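Local structure of triosephosphate isomerase (Trichomonas vaginalis, 4O4V) at residues E21-M26 against A235-G240; V36-A41 against K56-S61. The protein probably interconverts D-glyceraldehyde 3-phosphate and dihydroxyacetone phosphate as a homodimeric triosephosphate isomerase of glycolysis and gluconeogenesis. One frame throughout, in Å; residues are numbered along the deposited sequence. Where two conformers were deposited one is given.

Contact 1. Residues E21-M26 against A235-G240; sequences EKLIEM and ASLEPG
Leu23 and Met26 lay methyl groups over the faces of two successive peptide groups in the loop, a contact with no aromatic ring between the two segments. Leu23 CD1 sits over the Leu237-Glu238 peptide, 3.9 Å from Leu237 O. Met26 CE covers one face of the Glu238-Pro239 peptide and lies 3.6 Å from Glu238 O, with Met26 SD 4.0 Å from Pro239 CA. A second Met26 conformer exists, which makes this half of the contact less certain.

The other branch of Leu23 meets a side chain: CD2 touches Leu237 CD2 at 3.8 Å, the two leucines crossing obliquely. Leu23 CG lies anti to the backbone N (chi1 179°), and its two methyls meet the loop. Trp10 touches both leucines and Ser236, extending the apolar patch.

No hydrogen bond joins the segments. The loop instead braces itself, Glu238 N bonding to Ala235 O at 3.1 Å, and in the conformer described Ser236 OG bonds to Gly233 O. The contact sets helix 17-28 beside the loop between strand 229-232 and helix 240-246, the eighth beta-alpha loop of the TIM barrel, which in relatives helps to bind the substrate phosphate.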
# COMPACT_ATOMS: atom_id res chain seq x y z
N GLU A 21 8.58 -17.90 -0.10
CA GLU A 21 9.89 -18.54 -0.02
C GLU A 21 9.98 -19.75 -0.93
O GLU A 21 11.01 -19.99 -1.54
CB GLU A 21 10.25 -18.88 1.41
CG GLU A 21 10.56 -17.64 2.26
CD GLU A 21 10.68 -17.92 3.74
OE1 GLU A 21 10.19 -18.96 4.22
OE2 GLU A 21 11.29 -17.07 4.42
N LYS A 22 8.91 -20.54 -1.02
CA LYS A 22 8.89 -21.68 -1.93
C LYS A 22 9.02 -21.22 -3.38
O LYS A 22 9.73 -21.84 -4.18
CB LYS A 22 7.60 -22.48 -1.71
N LEU A 23 8.31 -20.16 -3.74
CA LEU A 23 8.39 -19.64 -5.10
C LEU A 23 9.81 -19.18 -5.40
O LEU A 23 10.34 -19.44 -6.49
CB LEU A 23 7.42 -18.49 -5.24
CG LEU A 23 7.33 -17.77 -6.59
CD1 LEU A 23 7.23 -18.74 -7.73
CD2 LEU A 23 6.13 -16.85 -6.56
N ILE A 24 10.44 -18.49 -4.47
CA ILE A 24 11.81 -18.04 -4.65
C ILE A 24 12.76 -19.22 -4.86
O ILE A 24 13.64 -19.17 -5.73
CB ILE A 24 12.27 -17.20 -3.46
CG1 ILE A 24 11.50 -15.88 -3.44
CG2 ILE A 24 13.78 -16.92 -3.51
CD1 ILE A 24 11.53 -15.17 -2.06
N GLU A 25 12.60 -20.27 -4.09
CA GLU A 25 13.45 -21.45 -4.27
C GLU A 25 13.32 -22.01 -5.69
O GLU A 25 14.34 -22.38 -6.31
CB GLU A 25 13.08 -22.52 -3.25
N MET A 26 12.12 -22.04 -6.24
CA MET A 26 11.92 -22.54 -7.60
C MET A 26 12.55 -21.63 -8.63
O MET A 26 13.16 -22.09 -9.60
CB MET A 26 10.43 -22.71 -7.87
CG MET A 26 10.07 -23.18 -9.30
SD MET A 26 10.06 -21.94 -10.63
CE MET A 26 8.61 -21.00 -10.24
N ALA A 235 1.20 -16.26 -14.55
CA ALA A 235 2.27 -17.21 -14.79
C ALA A 235 3.54 -16.91 -13.98
O ALA A 235 4.40 -17.77 -13.86
CB ALA A 235 2.57 -17.34 -16.26
N SER A 236 3.66 -15.69 -13.47
CA SER A 236 4.75 -15.30 -12.57
C SER A 236 4.89 -16.21 -11.37
O SER A 236 5.99 -16.42 -10.85
CB SER A 236 4.59 -13.84 -12.08
OG SER A 236 4.47 -12.91 -13.14
N LEU A 237 3.77 -16.76 -10.91
CA LEU A 237 3.67 -17.55 -9.70
C LEU A 237 3.87 -19.03 -9.99
O LEU A 237 3.73 -19.86 -9.10
CB LEU A 237 2.28 -17.36 -9.07
CG LEU A 237 1.91 -15.91 -8.73
CD1 LEU A 237 0.46 -15.80 -8.30
CD2 LEU A 237 2.81 -15.38 -7.64
N GLU A 238 4.24 -19.36 -11.23
CA GLU A 238 4.21 -20.76 -11.71
C GLU A 238 5.54 -21.11 -12.38
O GLU A 238 6.25 -20.23 -12.82
CB GLU A 238 3.09 -20.93 -12.75
CG GLU A 238 1.69 -20.58 -12.25
CD GLU A 238 0.62 -20.64 -13.33
OE1 GLU A 238 0.89 -20.36 -14.53
OE2 GLU A 238 -0.54 -20.96 -12.97
N PRO A 239 5.84 -22.41 -12.53
CA PRO A 239 7.08 -22.76 -13.24
C PRO A 239 7.13 -22.23 -14.68
O PRO A 239 8.22 -22.00 -15.22
CB PRO A 239 7.09 -24.30 -13.20
CG PRO A 239 6.25 -24.65 -12.03
CD PRO A 239 5.20 -23.58 -11.90
N GLY A 240 5.97 -22.00 -15.29
CA GLY A 240 5.91 -21.47 -16.64
C GLY A 240 6.54 -20.08 -16.79
O GLY A 240 6.83 -19.65 -17.92

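Contact 2. Residues V36-A41 against K56-S61; sequences VEVVVA and KDWKVS
Val38 and Trp58 lie side by side and point the same way, the valine flat against one face of the indole. Val38 CG1 stands over the six-membered ring of Trp58, 3.6 Å from its centroid and 14° off the normal, a CH-pi contact. It is brought there by a first torsion that sets CG1 anti to the backbone N (chi1 -176°), while CG2 lies nearer the pyrrole part, towards NE1. Two residues on, Val40 CG2 reaches Trp58 CE3 at a slant, 3.8 Å away.

The side of the sheet bearing Val39, Ala41, Lys59 and Ser61 is packed differently. Val39 CG1 presses on Ser61 CB at 3.5 Å, closer than a usual carbon contact, and Ala41 CB adjoins the same carbon. The Lys59 chain leads away to a salt bridge with Glu88.

Backbone hydrogen bonds of the parallel pairing keep the two strands in register. Lys59 N bonds to Val38 O at 3.1 Å and Val40 N to Lys59 O at 2.9 Å, whereas Ser61 N approaches Val40 O at 2.8 Å from 42° above the carbonyl plane. Just before the direct pairing, a water links strand 37-41 to the loop ahead of strand 59-62, accepting from Val38 N and donating to Asp57 O.

Val38 also packs on Phe241 and Val245, and Trp58 engages Arg55 in a cation-pi contact. These are adjacent TIM-barrel strands, joined through helix 47-53 as a beta-alpha-beta unit. Dispersion and CH-pi contacts bury the indole against the valines, while three backbone hydrogen bonds and one water take up polar groups along the strands; the nearby guanidinium probably adds electrostatic stabilisation to the electron-rich ring.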
# COMPACT_ATOMS: atom_id res chain seq x y z
N VAL A 36 18.60 -11.88 -21.16
CA VAL A 36 17.33 -11.32 -20.70
C VAL A 36 17.53 -10.68 -19.35
O VAL A 36 18.32 -11.16 -18.51
CB VAL A 36 16.25 -12.41 -20.67
CG1 VAL A 36 16.66 -13.64 -19.83
CG2 VAL A 36 14.90 -11.88 -20.23
N GLU A 37 16.87 -9.56 -19.15
CA GLU A 37 16.84 -8.83 -17.88
C GLU A 37 15.57 -9.20 -17.15
O GLU A 37 14.47 -8.96 -17.69
CB GLU A 37 16.92 -7.33 -18.15
CG GLU A 37 16.89 -6.44 -16.92
CD GLU A 37 17.15 -4.98 -17.21
OE1 GLU A 37 17.30 -4.61 -18.38
OE2 GLU A 37 17.21 -4.19 -16.24
N VAL A 38 15.68 -9.80 -15.98
CA VAL A 38 14.52 -10.31 -15.25
C VAL A 38 14.33 -9.56 -13.97
O VAL A 38 15.29 -9.38 -13.18
CB VAL A 38 14.66 -11.83 -14.96
CG1 VAL A 38 13.40 -12.37 -14.29
CG2 VAL A 38 15.00 -12.61 -16.24
N VAL A 39 13.10 -9.13 -13.73
CA VAL A 39 12.73 -8.40 -12.53
C VAL A 39 11.51 -9.12 -11.94
O VAL A 39 10.63 -9.56 -12.70
CB VAL A 39 12.45 -6.95 -12.92
CG1 VAL A 39 11.86 -6.14 -11.79
CG2 VAL A 39 13.71 -6.26 -13.41
N VAL A 40 11.44 -9.22 -10.62
CA VAL A 40 10.34 -9.88 -9.93
C VAL A 40 9.73 -8.89 -8.96
O VAL A 40 10.43 -8.39 -8.06
CB VAL A 40 10.81 -11.12 -9.18
CG1 VAL A 40 9.63 -11.78 -8.48
CG2 VAL A 40 11.50 -12.11 -10.15
N ALA A 41 8.44 -8.60 -9.14
CA ALA A 41 7.69 -7.65 -8.30
C ALA A 41 6.78 -8.40 -7.34
O ALA A 41 6.05 -9.31 -7.76
CB ALA A 41 6.88 -6.71 -9.16
N LYS A 56 20.84 -13.29 -7.37
CA LYS A 56 21.34 -11.93 -7.51
C LYS A 56 21.53 -11.48 -8.95
O LYS A 56 21.79 -10.29 -9.18
CB LYS A 56 22.66 -11.77 -6.75
N ASP A 57 21.42 -12.39 -9.91
CA ASP A 57 21.41 -12.00 -11.31
C ASP A 57 20.05 -11.44 -11.78
O ASP A 57 19.95 -10.96 -12.90
CB ASP A 57 21.88 -13.14 -12.22
CG ASP A 57 21.05 -14.41 -12.13
OD1 ASP A 57 20.50 -14.72 -11.06
OD2 ASP A 57 20.94 -15.13 -13.14
N TRP A 58 19.02 -11.55 -10.96
CA TRP A 58 17.73 -10.91 -11.19
C TRP A 58 17.58 -9.78 -10.20
O TRP A 58 18.34 -9.67 -9.23
CB TRP A 58 16.63 -11.93 -11.01
CG TRP A 58 16.60 -13.05 -12.00
CD1 TRP A 58 17.50 -13.33 -12.99
CD2 TRP A 58 15.58 -14.04 -12.12
NE1 TRP A 58 17.10 -14.44 -13.70
CE2 TRP A 58 15.91 -14.89 -13.19
CE3 TRP A 58 14.41 -14.27 -11.41
CZ2 TRP A 58 15.10 -15.97 -13.54
CZ3 TRP A 58 13.61 -15.33 -11.76
CH2 TRP A 58 13.95 -16.17 -12.81
N LYS A 59 16.60 -8.92 -10.41
CA LYS A 59 16.34 -7.80 -9.51
C LYS A 59 14.92 -7.82 -8.99
O LYS A 59 13.99 -8.30 -9.65
CB LYS A 59 16.63 -6.48 -10.21
CG LYS A 59 18.09 -6.24 -10.52
CD LYS A 59 18.91 -6.03 -9.30
CE LYS A 59 20.35 -5.66 -9.69
NZ LYS A 59 21.22 -5.46 -8.51
N VAL A 60 14.74 -7.27 -7.80
CA VAL A 60 13.45 -7.15 -7.14
C VAL A 60 12.80 -5.82 -7.48
O VAL A 60 13.47 -4.79 -7.65
CB VAL A 60 13.68 -7.30 -5.62
CG1 VAL A 60 12.40 -7.14 -4.84
CG2 VAL A 60 14.26 -8.66 -5.30
N SER A 61 11.47 -5.81 -7.54
CA SER A 61 10.68 -4.62 -7.77
C SER A 61 9.53 -4.50 -6.80
O SER A 61 8.89 -5.48 -6.44
CB SER A 61 10.09 -4.67 -9.19
OG SER A 61 9.36 -3.51 -9.53
O HOH W 1 18.46 -10.41 -15.17

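In the fold
From the N terminus the chain runs through strand 5-9 into helix 17-28, where 21-26 supplies the first half of contact 1. Strand 37-41 follows directly and opens contact 2, which closes after a short excursion through helix 47-53 when the chain returns as strand 59-62: a parallel beta-alpha-beta unit. Contact 1 waits for its partner until almost the end of the chain, so its loop of 208 residues encloses contact 2 completely; the two nest and do not cross. One is local, joining neighbouring strands, and the other ties the first helix to the region after the last strand of the barrel. Their centres are 13 Å apart and they do not touch, though Trp10 packs against both.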